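Local coordinates for probable ABC transporter phosphite binding protein PhnD1 (Prochlorococcus marinus str. MIT 9301, PDB 5LQ5), which binds inorganic phosphite strongly, and methylphosphonate and phosphate only very weakly, probably as the solute-binding protein of an ABC transporter, at residues F94-N99 with E195-T200; L117-G122 with A172-K177; K109-L114 with Y135-A140. One frame throughout, in Å; residues are numbered along the deposited sequence.

Contact 1 (F94-N99 with E195-T200)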
loop_
_atom_site.group_PDB
_atom_site.type_symbol
_atom_site.label_atom_id
_atom_site.label_comp_id
_atom_site.label_asym_id
_atom_site.label_seq_id
_atom_site.Cartn_x
_atom_site.Cartn_y
_atom_site.Cartn_z
ATOM N N PHE A 94 -3.641 11.783 8.537
ATOM C CA PHE A 94 -4.679 11.638 9.521
ATOM C C PHE A 94 -5.851 12.509 9.104
ATOM O O PHE A 94 -5.665 13.684 8.769
ATOM C CB PHE A 94 -4.198 12.036 10.906
ATOM C CG PHE A 94 -3.245 11.041 11.544
ATOM C CD1 PHE A 94 -3.658 10.197 12.553
ATOM C CD2 PHE A 94 -1.929 10.972 11.146
ATOM C CE1 PHE A 94 -2.768 9.322 13.160
ATOM C CE2 PHE A 94 -1.024 10.080 11.729
ATOM C CZ PHE A 94 -1.445 9.242 12.735
ATOM N N VAL A 95 -7.046 11.945 9.134
ATOM C CA VAL A 95 -8.284 12.632 8.810
ATOM C C VAL A 95 -9.261 12.553 9.968
ATOM O O VAL A 95 -9.252 11.565 10.751
ATOM C CB VAL A 95 -8.938 12.123 7.530
ATOM C CG1 VAL A 95 -8.019 12.286 6.340
ATOM C CG2 VAL A 95 -9.419 10.700 7.647
ATOM N N VAL A 96 -10.101 13.586 10.073
ATOM C CA VAL A 96 -11.132 13.663 11.096
ATOM C C VAL A 96 -12.477 14.014 10.504
ATOM O O VAL A 96 -12.560 14.687 9.475
ATOM C CB VAL A 96 -10.799 14.645 12.225
ATOM C CG1 VAL A 96 -9.576 14.171 13.011
ATOM C CG2 VAL A 96 -10.559 16.047 11.665
ATOM N N ASN A 97 -13.529 13.533 11.163
ATOM C CA ASN A 97 -14.898 13.837 10.787
ATOM C C ASN A 97 -15.135 15.308 11.183
ATOM O O ASN A 97 -14.727 15.754 12.257
ATOM C CB ASN A 97 -15.879 12.928 11.501
ATOM C CG ASN A 97 -17.305 13.117 11.032
ATOM O OD1 ASN A 97 -17.928 14.120 11.334
ATOM N ND2 ASN A 97 -17.824 12.159 10.281
ATOM N N LYS A 98 -15.770 16.045 10.266
ATOM C CA LYS A 98 -16.114 17.473 10.488
ATOM C C LYS A 98 -16.925 17.767 11.715
ATOM O O LYS A 98 -16.844 18.858 12.270
ATOM C CB LYS A 98 -16.953 17.969 9.345
ATOM C CG LYS A 98 -16.094 18.288 8.164
ATOM C CD LYS A 98 -16.937 18.845 7.052
ATOM C CE LYS A 98 -16.402 18.389 5.726
ATOM N NZ LYS A 98 -15.122 19.045 5.398
ATOM N N ASN A 99 -17.754 16.816 12.101
ATOM C CA ASN A 99 -18.621 16.991 13.276
ATOM C C ASN A 99 -17.858 17.239 14.586
ATOM O O ASN A 99 -18.437 17.714 15.556
ATOM C CB ASN A 99 -19.543 15.786 13.449
ATOM C CG ASN A 99 -20.734 15.815 12.497
ATOM O OD1 ASN A 99 -20.620 15.516 11.293
ATOM N ND2 ASN A 99 -21.902 16.148 13.042
ATOM N N GLU A 195 -12.158 16.096 6.953
ATOM C CA GLU A 195 -11.141 17.150 6.921
ATOM C C GLU A 195 -9.764 16.541 7.160
ATOM O O GLU A 195 -9.604 15.637 7.988
ATOM C CB GLU A 195 -11.379 18.203 8.020
ATOM C CG GLU A 195 -12.589 19.093 7.827
ATOM C CD GLU A 195 -12.331 20.322 6.952
ATOM O OE1 GLU A 195 -11.347 20.356 6.176
ATOM O OE2 GLU A 195 -13.127 21.279 7.050
ATOM N N LEU A 196 -8.773 17.052 6.449
ATOM C CA LEU A 196 -7.358 16.743 6.730
ATOM C C LEU A 196 -6.961 17.298 8.089
ATOM O O LEU A 196 -7.119 18.507 8.360
ATOM C CB LEU A 196 -6.420 17.268 5.634
ATOM C CG LEU A 196 -4.910 17.117 5.863
ATOM C CD1 LEU A 196 -4.523 15.643 5.735
ATOM C CD2 LEU A 196 -4.086 17.961 4.903
ATOM N N PHE A 197 -6.367 16.422 8.889
ATOM C CA PHE A 197 -5.910 16.720 10.267
ATOM C C PHE A 197 -4.411 16.907 10.371
ATOM O O PHE A 197 -3.942 17.874 10.984
ATOM C CB PHE A 197 -6.435 15.683 11.280
ATOM C CG PHE A 197 -6.088 15.975 12.725
ATOM C CD1 PHE A 197 -6.678 17.022 13.407
ATOM C CD2 PHE A 197 -5.178 15.192 13.415
ATOM C CE1 PHE A 197 -6.349 17.285 14.724
ATOM C CE2 PHE A 197 -4.880 15.430 14.737
ATOM C CZ PHE A 197 -5.452 16.519 15.397
ATOM N N TRP A 198 -3.659 15.981 9.786
ATOM C CA TRP A 198 -2.189 16.010 9.821
ATOM C C TRP A 198 -1.585 15.205 8.679
ATOM O O TRP A 198 -2.126 14.165 8.303
ATOM C CB TRP A 198 -1.647 15.528 11.169
ATOM C CG TRP A 198 -0.206 15.760 11.422
ATOM C CD1 TRP A 198 0.423 16.978 11.448
ATOM C CD2 TRP A 198 0.795 14.793 11.754
ATOM N NE1 TRP A 198 1.743 16.828 11.736
ATOM C CE2 TRP A 198 2.009 15.498 11.933
ATOM C CE3 TRP A 198 0.800 13.394 11.893
ATOM C CZ2 TRP A 198 3.206 14.862 12.257
ATOM C CZ3 TRP A 198 2.003 12.766 12.227
ATOM C CH2 TRP A 198 3.186 13.498 12.382
ATOM N N ILE A 199 -0.481 15.724 8.141
ATOM C CA ILE A 199 0.367 15.018 7.173
ATOM C C ILE A 199 1.650 14.578 7.894
ATOM O O ILE A 199 2.318 15.363 8.548
ATOM C CB ILE A 199 0.711 15.864 5.920
ATOM C CG1 ILE A 199 -0.553 16.314 5.191
ATOM C CG2 ILE A 199 1.641 15.098 4.998
ATOM C CD1 ILE A 199 -0.298 17.460 4.206
ATOM N N THR A 200 1.982 13.295 7.766
ATOM C CA THR A 200 3.145 12.718 8.441
ATOM C C THR A 200 4.487 13.008 7.763
ATOM O O THR A 200 4.521 13.381 6.573
ATOM C CB THR A 200 3.033 11.178 8.553
ATOM O OG1 THR A 200 3.253 10.540 7.268
ATOM C CG2 THR A 200 1.644 10.748 9.139
#
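The ring of Phe94 lies beside the indole of Trp198, both side chains pointing the same way from the sheet. Their planes are turned 47° apart, and CD2 of Phe94 comes to the indole edge, 3.7 Å from CE3 of Trp198. CG2 of Thr200 reaches the edge of the Phe94 ring, 3.8 Å from its CE2. Further along the same face, CG1 of Val96 packs on CB of Phe197, 3.9 Å away. An alanine in place of Phe94 would remove the whole ring and would probably loosen the packing of Trp198 and Thr200. The backbones pair as antiparallel strands with a classic beta bulge, Phe197 and Trp198 both facing Phe94. Phe94 O accepts from both: Phe197 N at 2.8 Å lies in the carbonyl plane, while Trp198 N at 3.2 Å sits above it. Phe94 N bonds in turn to Trp198 O. Beyond the bulge, Val96 and Glu195 form a hydrogen-bonded pair, with nearly straight bonds both ways. At the polar edge the bent chain of Lys98 crosses Glu195 at about a right angle. NZ of Lys98 makes a salt bridge of 3.4 Å to OE2 of the poorly ordered Glu195, and also bonds to Leu194 O.

Contact 2 (L117-G122 with A172-K177)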
loop_
_atom_site.group_PDB
_atom_site.type_symbol
_atom_site.label_atom_id
_atom_site.label_comp_id
_atom_site.label_asym_id
_atom_site.label_seq_id
_atom_site.Cartn_x
_atom_site.Cartn_y
_atom_site.Cartn_z
ATOM N N LEU A 117 -11.060 9.453 21.337
ATOM C CA LEU A 117 -11.887 9.430 20.129
ATOM C C LEU A 117 -11.952 8.003 19.631
ATOM O O LEU A 117 -11.107 7.161 19.984
ATOM C CB LEU A 117 -11.328 10.334 19.035
ATOM C CG LEU A 117 -11.292 11.839 19.332
ATOM C CD1 LEU A 117 -10.729 12.577 18.122
ATOM C CD2 LEU A 117 -12.674 12.368 19.674
ATOM N N ARG A 118 -12.949 7.738 18.800
ATOM C CA ARG A 118 -13.062 6.469 18.085
ATOM C C ARG A 118 -12.144 6.538 16.855
ATOM O O ARG A 118 -12.336 7.386 15.971
ATOM C CB ARG A 118 -14.504 6.203 17.681
ATOM C CG ARG A 118 -15.455 6.055 18.861
ATOM C CD ARG A 118 -16.908 6.083 18.408
ATOM N NE ARG A 118 -17.140 7.279 17.607
ATOM C CZ ARG A 118 -18.108 7.410 16.711
ATOM N NH1 ARG A 118 -18.949 6.435 16.514
ATOM N NH2 ARG A 118 -18.217 8.511 16.005
ATOM N N PHE A 119 -11.117 5.697 16.824
ATOM C CA PHE A 119 -10.031 5.806 15.819
ATOM C C PHE A 119 -9.924 4.489 15.055
ATOM O O PHE A 119 -9.978 3.406 15.644
ATOM C CB PHE A 119 -8.677 6.127 16.481
ATOM C CG PHE A 119 -7.580 6.347 15.504
ATOM C CD1 PHE A 119 -7.348 7.609 14.987
ATOM C CD2 PHE A 119 -6.850 5.286 15.011
ATOM C CE1 PHE A 119 -6.364 7.827 14.027
ATOM C CE2 PHE A 119 -5.860 5.484 14.070
ATOM C CZ PHE A 119 -5.630 6.743 13.556
ATOM N N THR A 120 -9.795 4.592 13.733
ATOM C CA THR A 120 -9.525 3.405 12.891
ATOM C C THR A 120 -8.242 3.573 12.049
ATOM O O THR A 120 -8.001 4.597 11.422
ATOM C CB THR A 120 -10.695 3.014 11.988
ATOM O OG1 THR A 120 -10.441 1.727 11.390
ATOM C CG2 THR A 120 -10.988 4.040 10.893
ATOM N N PHE A 121 -7.449 2.529 12.051
ATOM C CA PHE A 121 -6.397 2.315 11.110
ATOM C C PHE A 121 -6.960 1.611 9.874
ATOM O O PHE A 121 -8.135 1.217 9.810
ATOM C CB PHE A 121 -5.352 1.375 11.721
ATOM C CG PHE A 121 -4.594 1.942 12.902
ATOM C CD1 PHE A 121 -3.640 2.932 12.741
ATOM C CD2 PHE A 121 -4.828 1.467 14.164
ATOM C CE1 PHE A 121 -2.919 3.389 13.817
ATOM C CE2 PHE A 121 -4.133 1.948 15.240
ATOM C CZ PHE A 121 -3.194 2.901 15.068
ATOM N N GLY A 122 -6.116 1.463 8.880
ATOM C CA GLY A 122 -6.352 0.552 7.767
ATOM C C GLY A 122 -6.079 -0.903 8.149
ATOM O O GLY A 122 -6.285 -1.302 9.288
ATOM N N ALA A 172 -11.999 9.500 13.565
ATOM C CA ALA A 172 -10.697 9.800 13.002
ATOM C C ALA A 172 -10.081 8.537 12.460
ATOM O O ALA A 172 -10.420 7.449 12.912
ATOM C CB ALA A 172 -9.760 10.407 14.045
ATOM N N GLY A 173 -9.141 8.703 11.537
ATOM C CA GLY A 173 -8.373 7.584 11.001
ATOM C C GLY A 173 -7.122 8.031 10.268
ATOM O O GLY A 173 -6.842 9.231 10.176
ATOM N N ALA A 174 -6.335 7.073 9.815
ATOM C CA ALA A 174 -5.117 7.306 9.072
ATOM C C ALA A 174 -5.042 6.475 7.839
ATOM O O ALA A 174 -5.450 5.305 7.838
ATOM C CB ALA A 174 -3.894 7.056 9.941
ATOM N N LEU A 175 -4.474 7.056 6.789
ATOM C CA LEU A 175 -4.378 6.364 5.502
ATOM C C LEU A 175 -3.290 6.918 4.597
ATOM O O LEU A 175 -2.726 7.978 4.844
ATOM C CB LEU A 175 -5.725 6.350 4.762
ATOM C CG LEU A 175 -6.207 7.716 4.280
ATOM C CD1 LEU A 175 -6.927 7.520 2.954
ATOM C CD2 LEU A 175 -7.097 8.376 5.320
ATOM N N ASN A 176 -3.055 6.163 3.534
ATOM C CA ASN A 176 -2.243 6.516 2.347
ATOM C C ASN A 176 -2.635 7.928 1.827
ATOM O O ASN A 176 -3.785 8.173 1.489
ATOM C CB ASN A 176 -2.526 5.420 1.319
ATOM C CG ASN A 176 -1.888 5.632 -0.024
ATOM O OD1 ASN A 176 -1.817 6.752 -0.525
ATOM N ND2 ASN A 176 -1.452 4.542 -0.651
ATOM N N LYS A 177 -1.676 8.834 1.715
ATOM C CA LYS A 177 -1.977 10.255 1.331
ATOM C C LYS A 177 -2.434 10.353 -0.141
ATOM O O LYS A 177 -3.329 11.130 -0.477
ATOM C CB LYS A 177 -0.753 11.148 1.566
ATOM C CG LYS A 177 -0.920 12.588 1.058
ATOM C CD LYS A 177 0.208 13.436 1.633
ATOM C CE LYS A 177 0.088 14.905 1.242
ATOM N NZ LYS A 177 0.596 15.122 -0.132
#
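The side chain of Phe119 runs across the neighbouring strand. Its CG is anti to the backbone N (chi1 -176°), which carries the ring over residues 172-174. CB and CG pass along Ala172 O, CG the nearer at 4.0 Å. CD1 meets the methyl of Ala172, 3.8 Å from its CB. CE1 comes 3.6 Å from Gly173 CA, which sits over one face of the ring in a CH-pi contact, 29° off the ring normal. CZ, the tip, reaches Ala174, 4.0 Å from its CB. CE2, on the other side, stands over the centre of the Phe121 ring, 3.5 Å above its plane. The Phe119 ring thus offers a face to Gly173 and an edge to Phe121. Phe147 stacks on Phe119 as well.

The two strands run parallel. Ala172 N donates to Arg118 O, and Ala172 O accepts from Thr120 N at 3.0 Å with the donor in the carbonyl plane. The next bond, from Ala174 N to Thr120 O at 3.4 Å, is weak. Gly173 passes close to the neighbouring strand: its CA is 3.0 Å from Thr120 O, and a side chain here would run into that oxygen. OG1 of Thr120 is anti to its own N and donates to Phe121 O, on a lone pair of that carbonyl.

Strand 172-176 ends at Asn176, the N-cap of helix 177-186. Its OD1 accepts from Val179 N, and its ND2 bonds to the hydroxyl of Tyr206, a residue of the phosphite pocket. Asn176 thus lies behind the pocket as a second-shell residue and probably helps to position Tyr206. Strands 119-121 and 172-176 are neighbouring parallel strands of the five-stranded mixed sheet in one alpha/beta lobe of the periplasmic binding protein fold.

Contact 3 (K109-L114 with Y135-A140)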
loop_
_atom_site.group_PDB
_atom_site.type_symbol
_atom_site.label_atom_id
_atom_site.label_comp_id
_atom_site.label_asym_id
_atom_site.label_seq_id
_atom_site.Cartn_x
_atom_site.Cartn_y
_atom_site.Cartn_z
ATOM N N LYS A 109 3.062 16.555 18.019
ATOM C CA LYS A 109 2.539 16.532 19.416
ATOM C C LYS A 109 1.012 16.771 19.508
ATOM O O LYS A 109 0.344 16.322 20.468
ATOM C CB LYS A 109 3.284 17.546 20.302
ATOM C CG LYS A 109 4.787 17.317 20.429
ATOM C CD LYS A 109 5.166 16.354 21.540
ATOM C CE LYS A 109 6.640 16.513 21.904
ATOM N NZ LYS A 109 7.045 15.660 23.052
ATOM N N GLY A 110 0.473 17.418 18.476
ATOM C CA GLY A 110 -0.975 17.655 18.305
ATOM C C GLY A 110 -1.815 16.385 18.172
ATOM O O GLY A 110 -3.045 16.391 18.330
ATOM N N LEU A 111 -1.160 15.275 17.856
ATOM C CA LEU A 111 -1.872 13.981 17.802
ATOM C C LEU A 111 -2.499 13.581 19.142
ATOM O O LEU A 111 -3.400 12.770 19.171
ATOM C CB LEU A 111 -0.951 12.848 17.318
ATOM C CG LEU A 111 -0.522 12.904 15.861
ATOM C CD1 LEU A 111 0.480 11.762 15.617
ATOM C CD2 LEU A 111 -1.688 12.826 14.897
ATOM N N LYS A 112 -2.033 14.166 20.250
ATOM C CA LYS A 112 -2.702 14.027 21.560
ATOM C C LYS A 112 -4.187 14.386 21.541
ATOM O O LYS A 112 -4.966 13.878 22.369
ATOM C CB LYS A 112 -1.984 14.855 22.658
ATOM C CG LYS A 112 -0.925 14.072 23.414
ATOM C CD LYS A 112 -0.020 14.969 24.248
ATOM C CE LYS A 112 0.394 14.317 25.564
ATOM N NZ LYS A 112 0.846 12.900 25.450
ATOM N N LYS A 113 -4.580 15.252 20.611
ATOM C CA LYS A 113 -6.009 15.638 20.446
ATOM C C LYS A 113 -6.895 14.451 19.982
ATOM O O LYS A 113 -8.113 14.504 20.024
ATOM C CB LYS A 113 -6.155 16.834 19.497
ATOM C CG LYS A 113 -5.573 18.135 20.057
ATOM C CD LYS A 113 -5.603 19.256 19.039
ATOM C CE LYS A 113 -4.625 20.381 19.353
ATOM N NZ LYS A 113 -4.677 21.485 18.343
ATOM N N LEU A 114 -6.264 13.350 19.575
ATOM C CA LEU A 114 -7.027 12.153 19.164
ATOM C C LEU A 114 -7.378 11.186 20.277
ATOM O O LEU A 114 -8.133 10.214 20.088
ATOM C CB LEU A 114 -6.321 11.451 18.011
ATOM C CG LEU A 114 -6.095 12.331 16.775
ATOM C CD1 LEU A 114 -5.348 11.559 15.703
ATOM C CD2 LEU A 114 -7.385 12.898 16.186
ATOM N N TYR A 135 3.419 4.319 14.859
ATOM C CA TYR A 135 4.734 4.846 15.213
ATOM C C TYR A 135 4.670 6.329 15.589
ATOM O O TYR A 135 5.205 6.737 16.621
ATOM C CB TYR A 135 5.725 4.591 14.056
ATOM C CG TYR A 135 7.133 5.049 14.259
ATOM C CD1 TYR A 135 8.002 4.331 15.078
ATOM C CD2 TYR A 135 7.622 6.123 13.555
ATOM C CE1 TYR A 135 9.315 4.739 15.231
ATOM C CE2 TYR A 135 8.927 6.535 13.674
ATOM C CZ TYR A 135 9.766 5.834 14.504
ATOM O OH TYR A 135 11.054 6.262 14.605
ATOM N N PHE A 136 4.026 7.121 14.748
ATOM C CA PHE A 136 3.917 8.581 14.977
ATOM C C PHE A 136 3.036 8.926 16.172
ATOM O O PHE A 136 3.374 9.798 16.996
ATOM C CB PHE A 136 3.476 9.320 13.732
ATOM C CG PHE A 136 4.433 9.205 12.571
ATOM C CD1 PHE A 136 5.790 9.493 12.706
ATOM C CD2 PHE A 136 3.956 8.791 11.344
ATOM C CE1 PHE A 136 6.646 9.373 11.616
ATOM C CE2 PHE A 136 4.802 8.670 10.254
ATOM C CZ PHE A 136 6.150 8.957 10.380
ATOM N N LEU A 137 1.923 8.210 16.297
ATOM C CA LEU A 137 1.044 8.358 17.473
ATOM C C LEU A 137 1.848 8.139 18.754
ATOM O O LEU A 137 1.813 8.936 19.706
ATOM C CB LEU A 137 -0.125 7.375 17.425
ATOM C CG LEU A 137 -1.260 7.802 16.491
ATOM C CD1 LEU A 137 -2.112 6.614 16.083
ATOM C CD2 LEU A 137 -2.132 8.865 17.138
ATOM N N ASN A 138 2.602 7.051 18.763
ATOM C CA ASN A 138 3.435 6.680 19.917
ATOM C C ASN A 138 4.474 7.742 20.247
ATOM O O ASN A 138 4.715 8.032 21.408
ATOM C CB ASN A 138 4.119 5.331 19.718
ATOM C CG ASN A 138 3.171 4.140 19.768
ATOM O OD1 ASN A 138 1.963 4.227 20.048
ATOM N ND2 ASN A 138 3.717 3.008 19.444
ATOM N N GLN A 139 5.042 8.354 19.226
ATOM C CA GLN A 139 6.007 9.452 19.431
ATOM C C GLN A 139 5.361 10.653 20.105
ATOM O O GLN A 139 6.001 11.328 20.899
ATOM C CB GLN A 139 6.625 9.874 18.117
ATOM C CG GLN A 139 7.701 8.900 17.636
ATOM C CD GLN A 139 8.453 9.396 16.425
ATOM O OE1 GLN A 139 7.894 10.075 15.560
ATOM N NE2 GLN A 139 9.738 9.056 16.350
ATOM N N ALA A 140 4.089 10.879 19.792
ATOM C CA ALA A 140 3.238 11.917 20.480
ATOM C C ALA A 140 2.683 11.524 21.877
ATOM O O ALA A 140 1.940 12.298 22.498
ATOM C CB ALA A 140 2.073 12.288 19.581
#
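The segment 109-114 winds as a 3-10 helix, with Lys112 N, Lys113 N and Leu114 N each bonded three residues back, and it lies against the last turn of helix 127-139, its Lys109 CA 4.8 Å from Ala140 CA. Leu111 carries the contact. Its CG is anti to the carbonyl carbon (chi1 -69°), so the side chain reaches toward the helix end. CB of Leu111 rests on the methyl of Ala140, 3.8 Å from its CB. Further out, CD1 of Leu111 lies against the helix backbone, 3.8 Å from Phe136 O, and also touches CB of Phe136. That carbonyl is already used within the helix, where it accepts from Ala140 N.

Leu137 fills in beside Leu111. Its CD2 methyl approaches CB of Leu111 at 4.2 Å. The same methyl stands 4.4 Å from CD1 of Leu114, a looser touch. One methyl therefore meets two leucines of the 3-10 segment.

The polar part lies on the exposed side. Lys112 bends at chi3 and chi4 and passes alongside Ala140 O. Its NZ donates to that oxygen at 3.2 Å, in the carbonyl plane and on a lone pair. This carbonyl is at the C-terminal end of the helix, where the positive charge would probably be favourable. Lys112 is exposed and poorly ordered, so the bond is likely to be loose.

The inner side rests on the sheet. Leu111 touches Phe94, Phe197 and Trp198, and Leu114 touches Phe94, Val96 and Phe197. Leu137 also packs on Phe94, so the 3-10 segment and helix 127-139 together cover strands 92-97 and 194-199.

Contacts 1 and 2 share a five-stranded sheet, where strand 92-97 runs antiparallel to strand 172-176 and Val95 N probably bonds to Gly173 O. All are largely buried, with exposed residues at the edges of contacts 1 and 3. Between its strands, contact 2 has backbone bonds and apolar packing; its polar side chains bond within their own strand or to other parts of the chain. Contact 1 lies at an outer strand and ends in a salt bridge. Contact 3 pairs no strands; a helix end meets a 3-10 segment through buried leucines, with an exposed lysine at its edge. All three meet on one face: Leu114 touches Phe119 and Ala172, Phe136 packs on Thr200, and Phe121 on Leu137.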